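Local coordinates for protein histidine kinase (Synechocystis sp., PDB 5DFY) that senses light through a covalently bound bilin in this GAF domain of a cyanobacteriochrome, and probably passes the signal on as a phosphorelay histidine kinase, at residues S124-V130 with I148-V154. Residues are numbered along the deposited sequence; the frame is centred on the assembly and turned at random.
Sequences SLAVGDV and IRAFLTV. With CYC (phycocyanobilin), chain B.
Val127 lies over one face of the Phe151 ring in a CH-pi contact, its CB 4.0 Å from the Phe151 ring centroid, while Leu125 CD2 and Val130 CG1 close on the ring edge. With chi1 at 68°, Phe151 CG sits between its backbone N and carbonyl carbon, which swings the ring across toward strand 125-127. Paired backbone bonds at Leu125–Thr153 and Val127–Phe151 hold the antiparallel strands together; that from Val127 N to Phe151 O is 2.8 Å long and nearly straight. On the sheet face opposite Phe151, Ala126 CB meets Leu152 CD1, both residues packing against helix 179-203. Just past strand 125-127, Asp129 is gripped side-on in a salt bridge by Arg149, which precedes strand 150-158: NE reaches OD1 at 2.8 Å and NH2 reaches OD2 at 3.1 Å, both from above a carboxylate turned 55° from the guanidinium plane. A leucine in place of Arg149 would probably leave the Asp129 carboxylate without its cationic mate and freer to turn, although Glu131 N also holds OD1. Thr153 OG1 donates to phycocyanobilin OB at 2.9 Å, and Leu125 CD2 packs against the chromophore's CAA at 3.6 Å. Edge strand 125-127 thus completes the antiparallel GAF sheet, helix 179-203 on one face and the bilin pocket on the other.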
loop_
_atom_site.group_PDB
_atom_site.type_symbol
_atom_site.label_atom_id
_atom_site.label_comp_id
_atom_site.label_asym_id
_atom_site.label_seq_id
_atom_site.Cartn_x
_atom_site.Cartn_y
_atom_site.Cartn_z
ATOM N N SER A 124 13.129 8.659 -8.527
ATOM C CA SER A 124 12.749 8.912 -9.909
ATOM C C SER A 124 13.947 9.356 -10.737
ATOM O O SER A 124 15.033 9.576 -10.213
ATOM C CB SER A 124 11.617 9.927 -9.968
ATOM O OG SER A 124 11.925 11.131 -9.331
ATOM N N LEU A 125 13.749 9.419 -12.045
ATOM C CA LEU A 125 14.762 9.919 -12.961
ATOM C C LEU A 125 14.101 10.928 -13.894
ATOM O O LEU A 125 13.103 10.619 -14.569
ATOM C CB LEU A 125 15.415 8.796 -13.748
ATOM C CG LEU A 125 16.444 9.229 -14.804
ATOM C CD1 LEU A 125 17.567 10.037 -14.178
ATOM C CD2 LEU A 125 16.998 8.021 -15.538
ATOM N N ALA A 126 14.663 12.126 -13.906
ATOM C CA ALA A 126 14.229 13.214 -14.767
ATOM C C ALA A 126 15.381 13.587 -15.680
ATOM O O ALA A 126 16.474 13.914 -15.219
ATOM C CB ALA A 126 13.790 14.422 -13.953
ATOM N N VAL A 127 15.124 13.545 -16.976
ATOM C CA VAL A 127 16.144 13.816 -17.992
ATOM C C VAL A 127 15.579 14.846 -18.957
ATOM O O VAL A 127 14.550 14.619 -19.603
ATOM C CB VAL A 127 16.552 12.535 -18.724
ATOM C CG1 VAL A 127 17.404 12.844 -19.962
ATOM C CG2 VAL A 127 17.303 11.614 -17.776
ATOM N N GLY A 128 16.249 15.985 -19.037
ATOM C CA GLY A 128 15.770 17.090 -19.844
ATOM C C GLY A 128 16.083 16.998 -21.328
ATOM O O GLY A 128 15.385 17.595 -22.137
ATOM N N ASP A 129 17.127 16.268 -21.686
ATOM C CA ASP A 129 17.490 16.070 -23.089
ATOM C C ASP A 129 18.225 14.761 -23.211
ATOM O O ASP A 129 19.365 14.639 -22.755
ATOM C CB ASP A 129 18.354 17.226 -23.601
ATOM C CG ASP A 129 18.549 17.189 -25.090
ATOM O OD1 ASP A 129 18.359 16.125 -25.703
ATOM O OD2 ASP A 129 18.888 18.254 -25.657
ATOM N N VAL A 130 17.587 13.754 -23.800
ATOM C CA VAL A 130 18.201 12.449 -23.877
ATOM C C VAL A 130 19.504 12.505 -24.677
ATOM O O VAL A 130 20.356 11.648 -24.512
ATOM C CB VAL A 130 17.277 11.392 -24.509
ATOM C CG1 VAL A 130 15.998 11.214 -23.662
ATOM C CG2 VAL A 130 16.944 11.735 -25.960
ATOM N N ILE A 148 11.175 9.979 -27.679
ATOM C CA ILE A 148 11.362 10.567 -26.361
ATOM C C ILE A 148 12.564 11.509 -26.397
ATOM O O ILE A 148 13.697 11.059 -26.554
ATOM C CB ILE A 148 11.592 9.486 -25.290
ATOM C CG1 ILE A 148 10.342 8.601 -25.163
ATOM C CG2 ILE A 148 11.878 10.151 -23.960
ATOM C CD1 ILE A 148 10.561 7.303 -24.382
ATOM N N ARG A 149 12.324 12.809 -26.280
ATOM C CA ARG A 149 13.405 13.780 -26.207
ATOM C C ARG A 149 13.753 14.132 -24.766
ATOM O O ARG A 149 14.882 14.500 -24.470
ATOM C CB ARG A 149 13.032 15.048 -26.958
ATOM C CG ARG A 149 14.129 16.115 -26.980
ATOM C CD ARG A 149 15.371 15.647 -27.754
ATOM N NE ARG A 149 16.397 16.674 -27.685
ATOM C CZ ARG A 149 16.412 17.760 -28.453
ATOM N NH1 ARG A 149 15.481 17.954 -29.384
ATOM N NH2 ARG A 149 17.369 18.659 -28.291
ATOM N N ALA A 150 12.756 14.058 -23.884
ATOM C CA ALA A 150 12.920 14.388 -22.457
ATOM C C ALA A 150 11.964 13.488 -21.703
ATOM O O ALA A 150 10.894 13.203 -22.216
ATOM C CB ALA A 150 12.601 15.838 -22.162
ATOM N N PHE A 151 12.327 13.016 -20.509
ATOM C CA PHE A 151 11.399 12.157 -19.768
ATOM C C PHE A 151 11.494 12.352 -18.279
ATOM O O PHE A 151 12.523 12.745 -17.750
ATOM C CB PHE A 151 11.605 10.674 -20.114
ATOM C CG PHE A 151 12.903 10.071 -19.654
ATOM C CD1 PHE A 151 13.032 9.564 -18.364
ATOM C CD2 PHE A 151 13.973 9.949 -20.526
ATOM C CE1 PHE A 151 14.221 8.984 -17.935
ATOM C CE2 PHE A 151 15.168 9.361 -20.109
ATOM C CZ PHE A 151 15.296 8.880 -18.811
ATOM N N LEU A 152 10.402 12.026 -17.616
ATOM C CA LEU A 152 10.339 12.021 -16.169
ATOM C C LEU A 152 9.641 10.706 -15.796
ATOM O O LEU A 152 8.457 10.530 -16.108
ATOM C CB LEU A 152 9.576 13.237 -15.672
ATOM C CG LEU A 152 9.180 13.308 -14.198
ATOM C CD1 LEU A 152 10.291 12.971 -13.274
ATOM C CD2 LEU A 152 8.611 14.676 -13.912
ATOM N N THR A 153 10.366 9.774 -15.174
ATOM C CA THR A 153 9.826 8.450 -14.937
ATOM C C THR A 153 9.947 8.148 -13.448
ATOM O O THR A 153 11.014 8.288 -12.863
ATOM C CB THR A 153 10.539 7.405 -15.840
ATOM O OG1 THR A 153 10.273 7.754 -17.209
ATOM C CG2 THR A 153 10.042 5.993 -15.595
ATOM N N VAL A 154 8.813 7.787 -12.847
ATOM C CA VAL A 154 8.699 7.589 -11.393
ATOM C C VAL A 154 8.163 6.195 -11.093
ATOM O O VAL A 154 7.556 5.553 -11.943
ATOM C CB VAL A 154 7.797 8.642 -10.746
ATOM C CG1 VAL A 154 8.285 10.024 -11.047
ATOM C CG2 VAL A 154 6.360 8.503 -11.207
HETATM C CHA CYC B . 18.623 2.763 -17.789
HETATM N NA CYC B . 16.325 2.316 -18.773
HETATM C C1A CYC B . 17.288 2.893 -17.825
HETATM C C2A CYC B . 16.488 3.717 -16.857
HETATM C C3A CYC B . 15.090 3.639 -17.215
HETATM C C4A CYC B . 14.995 2.781 -18.407
HETATM C CMA CYC B . 13.974 4.320 -16.466
HETATM C CAA CYC B . 17.088 4.432 -15.660
HETATM C CBA CYC B . 17.199 3.289 -14.627
HETATM C CGA CYC B . 17.865 3.632 -13.295
HETATM O O1A CYC B . 18.523 4.692 -13.198
HETATM O O2A CYC B . 17.788 2.847 -12.288
HETATM C CHB CYC B . 13.803 2.306 -19.162
HETATM N NB CYC B . 12.472 4.433 -19.126
HETATM C C1B CYC B . 12.656 2.960 -19.249
HETATM C C2B CYC B . 11.349 2.351 -19.518
HETATM C C3B CYC B . 10.384 3.365 -19.573
HETATM C C4B CYC B . 11.031 4.679 -19.362
HETATM C CMB CYC B . 11.144 0.862 -19.699
HETATM C CAB CYC B . 8.892 3.186 -19.826
HETATM C CBB CYC B . 8.104 3.540 -18.574
HETATM O OB CYC B . 10.542 5.784 -19.343
HETATM N NC CYC B . 17.913 -0.086 -22.430
HETATM C C1C CYC B . 17.442 -0.411 -23.527
HETATM C C2C CYC B . 18.586 -1.376 -24.372
HETATM C C3C CYC B . 19.372 -1.852 -23.444
HETATM C C4C CYC B . 19.326 -0.711 -22.298
HETATM C CMC CYC B . 17.853 -2.423 -25.286
HETATM C CAC CYC B . 20.914 -2.186 -23.847
HETATM C CBC CYC B . 20.929 -3.445 -24.684
HETATM O OC CYC B . 16.350 -0.115 -23.971
HETATM C CHD CYC B . 20.276 -0.483 -21.379
HETATM N ND CYC B . 18.993 1.048 -19.749
HETATM C C1D CYC B . 20.139 0.512 -20.271
HETATM C C2D CYC B . 21.221 1.031 -19.621
HETATM C C3D CYC B . 20.758 1.887 -18.677
HETATM C C4D CYC B . 19.369 1.893 -18.758
HETATM C CMD CYC B . 22.660 0.649 -19.939
HETATM C CAD CYC B . 21.594 2.688 -17.710
HETATM C CBD CYC B . 21.759 4.113 -18.197
HETATM C CGD CYC B . 22.582 4.128 -19.474
HETATM O O1D CYC B . 22.054 4.405 -20.585
HETATM O O2D CYC B . 23.814 3.855 -19.446
#